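Local coordinates for protein ORC2 (Aeropyrum pernix, PDB 1W5T) that binds DNA and ATP and takes part in regulating DNA replication, as an AAA+ ATPase of the Cdc6/Orc family, at residues Leu140-Asp145 and Asn178-Leu183; Ala35-Asn40 and Asp50-Tyr55. All coordinates share one frame; numbering follows the deposited sequence.

Overall arrangement
Both contacts belong to the N-terminal AAA+ domain and involve its five-stranded parallel sheet. Contact 1 is core: strand 139-145 pairs with strand 180-186 through backbone bonds and apolar side chains, and every touching residue is buried. Contact 2 is only partly buried. It packs helix 28-43 against the start of strand 51-56, with mixed polar and aromatic chemistry. Strand 180-186 lies between the two other strands and joins the contacts. F182 N bonds probably to D50 O, and F182 O probably to Y38 OH. L183 also packs on Y38. Contact 1 ends near the nucleotide site, while contact 2 lies away from it.

Contact 1. Residues Leu140-Asp145 and Asn178-Leu183; sequences LLVILD and NRIGFL
V142 and F182 are paired across two neighbouring strands, their side chains side by side and pointing the same way. CG of F182 stands beside its own backbone N (chi1 -70°), and the ring slants toward the other strand. Ring atom CD2 of F182 comes 3.8 Å from CB of V142. From further along the strand, CD1 of L144 comes to 4.2 Å from CD2 of F182. V142 also lies alongside I180, its CG2 4.0 Å from CG2 of I180. An alanine at F182 would remove the ring, which would probably open a gap beside V142 and L144. The strands run parallel in even register, their directions turned 27° by the twist of the central sheet of the AAA+ P-loop fold. The run LVILD is consistent with a Walker B strand, and OD2 of D145 is hydrogen-bonded to OG1 of T66, a residue of the ATP site. L140, V142 and L144 face helix 100-111. L141, I143 and L183 face helix 65-82, on the P-loop side. There L141 meets mostly backbone, because G181 has no side chain: CD1 of L141 is 3.6 Å from O of G181. I143 and L183 pair further on, with CG1 of I143 4.4 Å from CB of L183. Five N-H...O bonds join the two backbones. The straightest is V142 N to G181 O, 3.0 Å, with an angle of 175° at the hydrogen. L183 O accepts from L144 N and also receives a CA-H...O contact from CA of I143, at 3.2 Å. R179 gives its carbonyl to L140 N, while its guanidinium leads away to a salt bridge with D175.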
ATOM      1  N   LEU A 140      -6.363  21.482   8.779  1.00 13.01           N
ATOM      2  CA  LEU A 140      -5.287  20.496   8.768  1.00 12.26           C
ATOM      3  C   LEU A 140      -5.821  19.188   8.226  1.00 12.23           C
ATOM      4  O   LEU A 140      -6.746  18.610   8.764  1.00 12.48           O
ATOM      5  CB  LEU A 140      -4.715  20.307  10.176  1.00 12.46           C
ATOM      6  CG  LEU A 140      -3.630  19.249  10.472  1.00 13.69           C
ATOM      7  CD1 LEU A 140      -2.222  19.636   9.932  1.00 12.38           C
ATOM      8  CD2 LEU A 140      -3.576  18.924  11.951  1.00 12.18           C
ATOM      9  N   LEU A 141      -5.241  18.732   7.140  1.00 11.48           N
ATOM     10  CA  LEU A 141      -5.584  17.443   6.589  1.00 11.53           C
ATOM     11  C   LEU A 141      -4.399  16.485   6.862  1.00 12.17           C
ATOM     12  O   LEU A 141      -3.256  16.719   6.435  1.00 11.36           O
ATOM     13  CB  LEU A 141      -5.952  17.595   5.127  1.00 11.21           C
ATOM     14  CG  LEU A 141      -6.412  16.435   4.259  1.00 13.89           C
ATOM     15  CD1 LEU A 141      -7.219  15.420   5.048  1.00 14.72           C
ATOM     16  CD2 LEU A 141      -7.214  16.975   3.131  1.00 13.85           C
ATOM     17  N   VAL A 142      -4.697  15.456   7.660  1.00 11.47           N
ATOM     18  CA  VAL A 142      -3.706  14.527   8.147  1.00 11.43           C
ATOM     19  C   VAL A 142      -3.726  13.199   7.357  1.00 10.89           C
ATOM     20  O   VAL A 142      -4.751  12.519   7.310  1.00 11.32           O
ATOM     21  CB  VAL A 142      -3.932  14.227   9.672  1.00 11.52           C
ATOM     22  CG1 VAL A 142      -2.782  13.331  10.222  1.00 11.95           C
ATOM     23  CG2 VAL A 142      -4.043  15.528  10.489  1.00 12.15           C
ATOM     24  N   ILE A 143      -2.617  12.841   6.728  1.00 10.08           N
ATOM     25  CA  ILE A 143      -2.487  11.477   6.179  1.00  9.71           C
ATOM     26  C   ILE A 143      -1.863  10.576   7.252  1.00 10.60           C
ATOM     27  O   ILE A 143      -0.760  10.864   7.715  1.00  9.99           O
ATOM     28  CB  ILE A 143      -1.571  11.417   4.915  1.00  9.78           C
ATOM     29  CG1 ILE A 143      -2.021  12.420   3.835  1.00  8.54           C
ATOM     30  CG2 ILE A 143      -1.465   9.950   4.380  1.00  6.51           C
ATOM     31  CD1 ILE A 143      -1.040  12.602   2.686  1.00  8.40           C
ATOM     32  N   LEU A 144      -2.558   9.494   7.624  1.00 10.97           N
ATOM     33  CA  LEU A 144      -1.954   8.458   8.458  1.00 11.76           C
ATOM     34  C   LEU A 144      -1.745   7.232   7.606  1.00 11.95           C
ATOM     35  O   LEU A 144      -2.668   6.440   7.430  1.00 12.35           O
ATOM     36  CB  LEU A 144      -2.803   8.080   9.682  1.00 11.77           C
ATOM     37  CG  LEU A 144      -3.234   9.169  10.672  1.00 12.09           C
ATOM     38  CD1 LEU A 144      -4.289   8.675  11.659  1.00 11.01           C
ATOM     39  CD2 LEU A 144      -2.001   9.723  11.383  1.00 14.76           C
ATOM     40  N   ASP A 145      -0.511   7.094   7.116  1.00 12.26           N
ATOM     41  CA  ASP A 145      -0.021   5.968   6.323  1.00 13.32           C
ATOM     42  C   ASP A 145       0.316   4.723   7.142  1.00 14.18           C
ATOM     43  O   ASP A 145       0.639   4.804   8.327  1.00 14.60           O
ATOM     44  CB  ASP A 145       1.228   6.389   5.551  1.00 12.99           C
ATOM     45  CG  ASP A 145       1.318   5.760   4.176  1.00 14.17           C
ATOM     46  OD1 ASP A 145       0.624   4.744   3.876  1.00 15.18           O
ATOM     47  OD2 ASP A 145       2.073   6.223   3.305  1.00 13.00           O
ATOM     48  N   ASN A 178     -14.982  22.866  12.695  1.00 18.11           N
ATOM     49  CA  ASN A 178     -14.173  21.643  12.562  1.00 17.17           C
ATOM     50  C   ASN A 178     -13.001  21.886  11.606  1.00 16.77           C
ATOM     51  O   ASN A 178     -13.225  22.269  10.439  1.00 16.30           O
ATOM     52  CB  ASN A 178     -15.034  20.511  12.013  1.00 16.91           C
ATOM     53  CG  ASN A 178     -16.229  20.160  12.930  1.00 18.64           C
ATOM     54  OD1 ASN A 178     -16.261  20.509  14.110  1.00 20.36           O
ATOM     55  ND2 ASN A 178     -17.201  19.475  12.379  1.00 16.15           N
ATOM     56  N   ARG A 179     -11.766  21.641  12.055  1.00 15.72           N
ATOM     57  CA  ARG A 179     -10.605  22.015  11.233  1.00 15.92           C
ATOM     58  C   ARG A 179      -9.588  20.915  10.989  1.00 15.72           C
ATOM     59  O   ARG A 179      -8.464  21.205  10.592  1.00 16.25           O
ATOM     60  CB  ARG A 179      -9.883  23.220  11.850  1.00 16.43           C
ATOM     61  CG  ARG A 179     -10.780  24.367  12.237  1.00 15.94           C
ATOM     62  CD  ARG A 179      -9.978  25.589  12.572  1.00 18.80           C
ATOM     63  NE  ARG A 179     -10.807  26.742  12.801  1.00 17.57           N
ATOM     64  CZ  ARG A 179     -11.015  27.737  11.978  1.00 20.35           C
ATOM     65  NH1 ARG A 179     -10.458  27.818  10.762  1.00 20.32           N
ATOM     66  NH2 ARG A 179     -11.824  28.698  12.410  1.00 22.07           N
ATOM     67  N   ILE A 180      -9.974  19.665  11.225  1.00 15.42           N
ATOM     68  CA  ILE A 180      -9.066  18.518  11.044  1.00 14.98           C
ATOM     69  C   ILE A 180      -9.781  17.399  10.298  1.00 14.80           C
ATOM     70  O   ILE A 180     -10.833  16.930  10.749  1.00 15.91           O
ATOM     71  CB  ILE A 180      -8.554  17.943  12.389  1.00 14.35           C
ATOM     72  CG1 ILE A 180      -7.911  19.014  13.262  1.00 13.14           C
ATOM     73  CG2 ILE A 180      -7.473  16.884  12.116  1.00 14.49           C
ATOM     74  CD1 ILE A 180      -7.514  18.481  14.587  1.00 12.09           C
ATOM     75  N   GLY A 181      -9.229  16.978   9.167  1.00 13.56           N
ATOM     76  CA  GLY A 181      -9.726  15.795   8.491  1.00 12.65           C
ATOM     77  C   GLY A 181      -8.620  14.769   8.343  1.00 12.23           C
ATOM     78  O   GLY A 181      -7.462  15.048   8.631  1.00 12.73           O
ATOM     79  N   PHE A 182      -8.977  13.584   7.864  1.00 11.79           N
ATOM     80  CA  PHE A 182      -8.071  12.457   7.838  1.00 11.44           C
ATOM     81  C   PHE A 182      -8.140  11.682   6.567  1.00 10.69           C
ATOM     82  O   PHE A 182      -9.197  11.487   6.022  1.00 11.59           O
ATOM     83  CB  PHE A 182      -8.397  11.499   8.973  1.00 11.48           C
ATOM     84  CG  PHE A 182      -8.058  12.036  10.313  1.00 10.17           C
ATOM     85  CD1 PHE A 182      -9.033  12.591  11.095  1.00  8.84           C
ATOM     86  CD2 PHE A 182      -6.760  11.972  10.799  1.00  9.08           C
ATOM     87  CE1 PHE A 182      -8.741  13.069  12.355  1.00 10.67           C
ATOM     88  CE2 PHE A 182      -6.454  12.497  12.059  1.00  8.95           C
ATOM     89  CZ  PHE A 182      -7.459  13.035  12.832  1.00  9.76           C
ATOM     90  N   LEU A 183      -6.985  11.236   6.108  1.00  9.74           N
ATOM     91  CA  LEU A 183      -6.902  10.320   5.004  1.00  9.26           C
ATOM     92  C   LEU A 183      -6.079   9.165   5.550  1.00  9.35           C
ATOM     93  O   LEU A 183      -4.883   9.324   5.819  1.00  9.17           O
ATOM     94  CB  LEU A 183      -6.183  10.984   3.848  1.00  8.36           C
ATOM     95  CG  LEU A 183      -6.620  10.609   2.437  1.00 10.06           C
ATOM     96  CD1 LEU A 183      -5.543  10.836   1.427  1.00  4.82           C
ATOM     97  CD2 LEU A 183      -7.291   9.255   2.245  1.00  6.27           C
TER

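Contact 2. Residues Ala35-Asn40 and Asp50-Tyr55; sequences ARIYLN and DVNMIY
I37 meets D50 and N52 with one methyl branch. Its CG2 is anti to the backbone N and points at the strand. CG2 of I37 lies 4.0 Å from CG of D50, and the two side chains cross at about a right angle. The same branch also packs on the end of N52, the two side chains crossing obliquely. The carbonyl O of I37 is 3.7 Å from OD1 of D50. The carboxylate has a partner elsewhere, since OD2 of D50 forms a salt bridge with R41, on the same helix. Y38 follows and makes the broadest contact. Its side chain and that of D50 slide past each other in opposite directions, and CE2 of Y38 is 4.0 Å from CB of D50. The carbonyl O of D50 sits at the ring edge, in its plane, 3.6 Å from CE2 of Y38. N52 reaches toward Y38 tip to tip. One end of its amide meets a face of the ring, the two planes steeply inclined at 63°. CB of N52 is 3.5 Å from OH of Y38. That hydroxyl is hydrogen-bonded to O of F182, which also pairs with the backbone of N52. L39 turns the other way, onto helix 65-82. The contact thus lays helix 28-43 over the same sheet face as the helix after the P-loop, where strand 51-56 leads into that loop. Its polar groups look largely outside the two segments for partners. The buried phenol is fixed by a carbonyl of the next strand, and R41 probably offsets the charge of D50 beside the carbonyl of I37.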
ATOM      1  N   ALA A  35     -10.468  14.315  -3.350  1.00 15.11           N
ATOM      2  CA  ALA A  35     -10.298  15.745  -3.114  1.00 15.73           C
ATOM      3  C   ALA A  35     -11.653  16.410  -2.914  1.00 15.58           C
ATOM      4  O   ALA A  35     -11.866  17.093  -1.930  1.00 16.13           O
ATOM      5  CB  ALA A  35      -9.544  16.375  -4.257  1.00 14.72           C
ATOM      6  N   ARG A  36     -12.586  16.133  -3.815  1.00 16.78           N
ATOM      7  CA  ARG A  36     -13.963  16.643  -3.732  1.00 17.82           C
ATOM      8  C   ARG A  36     -14.723  16.343  -2.442  1.00 17.26           C
ATOM      9  O   ARG A  36     -15.478  17.186  -1.982  1.00 17.63           O
ATOM     10  CB  ARG A  36     -14.786  16.189  -4.935  1.00 17.98           C
ATOM     11  CG  ARG A  36     -14.950  17.225  -6.034  1.00 22.31           C
ATOM     12  CD  ARG A  36     -14.907  18.725  -5.594  1.00 30.29           C
ATOM     13  NE  ARG A  36     -13.905  19.485  -6.380  1.00 35.54           N
ATOM     14  CZ  ARG A  36     -13.810  20.819  -6.458  1.00 37.99           C
ATOM     15  NH1 ARG A  36     -14.654  21.610  -5.784  1.00 39.84           N
ATOM     16  NH2 ARG A  36     -12.853  21.372  -7.217  1.00 39.13           N
ATOM     17  N   ILE A  37     -14.530  15.173  -1.839  1.00 17.33           N
ATOM     18  CA  ILE A  37     -15.238  14.907  -0.589  1.00 17.63           C
ATOM     19  C   ILE A  37     -14.792  15.861   0.471  1.00 18.30           C
ATOM     20  O   ILE A  37     -15.631  16.434   1.177  1.00 19.15           O
ATOM     21  CB  ILE A  37     -15.040  13.480  -0.143  1.00 18.32           C
ATOM     22  CG1 ILE A  37     -15.884  12.588  -1.033  1.00 17.79           C
ATOM     23  CG2 ILE A  37     -15.398  13.283   1.360  1.00 16.36           C
ATOM     24  CD1 ILE A  37     -15.192  11.326  -1.332  1.00 19.50           C
ATOM     25  N   TYR A  38     -13.474  16.080   0.545  1.00 18.21           N
ATOM     26  CA  TYR A  38     -12.957  17.068   1.482  1.00 18.42           C
ATOM     27  C   TYR A  38     -13.450  18.462   1.137  1.00 19.01           C
ATOM     28  O   TYR A  38     -14.067  19.094   1.992  1.00 19.80           O
ATOM     29  CB  TYR A  38     -11.441  17.016   1.559  1.00 17.96           C
ATOM     30  CG  TYR A  38     -10.929  15.699   2.086  1.00 16.29           C
ATOM     31  CD1 TYR A  38     -10.256  14.821   1.239  1.00 14.68           C
ATOM     32  CD2 TYR A  38     -11.122  15.325   3.428  1.00 13.93           C
ATOM     33  CE1 TYR A  38      -9.779  13.577   1.704  1.00 15.94           C
ATOM     34  CE2 TYR A  38     -10.641  14.086   3.915  1.00 15.13           C
ATOM     35  CZ  TYR A  38      -9.968  13.234   3.045  1.00 15.13           C
ATOM     36  OH  TYR A  38      -9.485  12.066   3.495  1.00 15.10           O
ATOM     37  N   LEU A  39     -13.177  18.923  -0.094  1.00 18.80           N
ATOM     38  CA  LEU A  39     -13.569  20.257  -0.566  1.00 19.25           C
ATOM     39  C   LEU A  39     -15.062  20.590  -0.435  1.00 20.34           C
ATOM     40  O   LEU A  39     -15.403  21.694  -0.016  1.00 21.46           O
ATOM     41  CB  LEU A  39     -13.175  20.426  -2.030  1.00 19.49           C
ATOM     42  CG  LEU A  39     -11.857  21.079  -2.499  1.00 19.36           C
ATOM     43  CD1 LEU A  39     -10.954  21.589  -1.385  1.00 17.05           C
ATOM     44  CD2 LEU A  39     -11.129  20.174  -3.446  1.00 14.11           C
ATOM     45  N   ASN A  40     -15.944  19.657  -0.786  1.00 20.55           N
ATOM     46  CA  ASN A  40     -17.388  19.829  -0.603  1.00 21.69           C
ATOM     47  C   ASN A  40     -17.783  20.317   0.796  1.00 22.13           C
ATOM     48  O   ASN A  40     -18.610  21.213   0.926  1.00 22.15           O
ATOM     49  CB  ASN A  40     -18.141  18.494  -0.843  1.00 20.96           C
ATOM     50  CG  ASN A  40     -18.239  18.124  -2.288  1.00 20.86           C
ATOM     51  OD1 ASN A  40     -18.617  16.997  -2.605  1.00 22.75           O
ATOM     52  ND2 ASN A  40     -17.920  19.057  -3.185  1.00 20.01           N
ATOM     53  N   ASP A  50     -13.975  15.151   7.498  1.00 17.45           N
ATOM     54  CA  ASP A  50     -14.129  13.823   6.907  1.00 17.00           C
ATOM     55  C   ASP A  50     -12.954  12.879   7.150  1.00 16.52           C
ATOM     56  O   ASP A  50     -11.801  13.298   7.243  1.00 16.05           O
ATOM     57  CB  ASP A  50     -14.397  13.932   5.414  1.00 17.82           C
ATOM     58  CG  ASP A  50     -15.768  14.484   5.131  1.00 19.58           C
ATOM     59  OD1 ASP A  50     -15.894  15.692   4.788  1.00 22.95           O
ATOM     60  OD2 ASP A  50     -16.782  13.785   5.262  1.00 23.40           O
ATOM     61  N   VAL A  51     -13.268  11.596   7.266  1.00 15.55           N
ATOM     62  CA  VAL A  51     -12.252  10.568   7.397  1.00 14.23           C
ATOM     63  C   VAL A  51     -12.459   9.639   6.225  1.00 14.43           C
ATOM     64  O   VAL A  51     -13.529   9.051   6.083  1.00 14.63           O
ATOM     65  CB  VAL A  51     -12.395   9.797   8.749  1.00 14.48           C
ATOM     66  CG1 VAL A  51     -11.481   8.570   8.799  1.00 12.90           C
ATOM     67  CG2 VAL A  51     -12.148  10.721   9.945  1.00 11.44           C
ATOM     68  N   ASN A  52     -11.446   9.517   5.372  1.00 14.02           N
ATOM     69  CA  ASN A  52     -11.507   8.574   4.245  1.00 13.18           C
ATOM     70  C   ASN A  52     -10.322   7.596   4.236  1.00 12.25           C
ATOM     71  O   ASN A  52      -9.334   7.805   4.898  1.00 12.89           O
ATOM     72  CB  ASN A  52     -11.606   9.328   2.918  1.00 13.61           C
ATOM     73  CG  ASN A  52     -12.824  10.260   2.847  1.00 13.35           C
ATOM     74  OD1 ASN A  52     -13.946   9.850   3.104  1.00 13.23           O
ATOM     75  ND2 ASN A  52     -12.592  11.511   2.459  1.00 13.31           N
ATOM     76  N   MET A  53     -10.420   6.519   3.493  1.00 12.29           N
ATOM     77  CA  MET A  53      -9.348   5.570   3.475  1.00 13.03           C
ATOM     78  C   MET A  53      -9.003   5.138   2.062  1.00 12.54           C
ATOM     79  O   MET A  53      -9.889   4.988   1.217  1.00 13.67           O
ATOM     80  CB  MET A  53      -9.697   4.348   4.325  1.00 13.89           C
ATOM     81  CG  MET A  53      -8.629   3.246   4.290  1.00 15.91           C
ATOM     82  SD  MET A  53      -8.963   1.788   5.302  1.00 23.31           S
ATOM     83  CE  MET A  53      -8.478   2.388   6.879  1.00 18.55           C
ATOM     84  N   ILE A  54      -7.714   4.884   1.852  1.00 12.15           N
ATOM     85  CA  ILE A  54      -7.157   4.250   0.660  1.00 12.13           C
ATOM     86  C   ILE A  54      -6.546   2.966   1.122  1.00 12.40           C
ATOM     87  O   ILE A  54      -5.789   2.977   2.093  1.00 13.04           O
ATOM     88  CB  ILE A  54      -6.028   5.135   0.067  1.00 12.03           C
ATOM     89  CG1 ILE A  54      -6.586   6.470  -0.471  1.00 11.01           C
ATOM     90  CG2 ILE A  54      -5.236   4.347  -1.001  1.00 11.57           C
ATOM     91  CD1 ILE A  54      -5.498   7.588  -0.875  1.00  6.99           C
ATOM     92  N   TYR A  55      -6.870   1.861   0.462  1.00 12.51           N
ATOM     93  CA  TYR A  55      -6.148   0.598   0.667  1.00 12.66           C
ATOM     94  C   TYR A  55      -5.813  -0.048  -0.684  1.00 13.14           C
ATOM     95  O   TYR A  55      -6.387   0.284  -1.713  1.00 13.47           O
ATOM     96  CB  TYR A  55      -6.929  -0.384   1.599  1.00 12.43           C
ATOM     97  CG  TYR A  55      -8.316  -0.818   1.089  1.00 11.55           C
ATOM     98  CD1 TYR A  55      -8.520  -2.091   0.529  1.00 10.66           C
ATOM     99  CD2 TYR A  55      -9.419   0.050   1.172  1.00 10.55           C
ATOM    100  CE1 TYR A  55      -9.807  -2.500   0.074  1.00  9.41           C
ATOM    101  CE2 TYR A  55     -10.701  -0.351   0.737  1.00 11.24           C
ATOM    102  CZ  TYR A  55     -10.864  -1.625   0.187  1.00 11.82           C
ATOM    103  OH  TYR A  55     -12.093  -1.980  -0.246  1.00 15.19           O
TER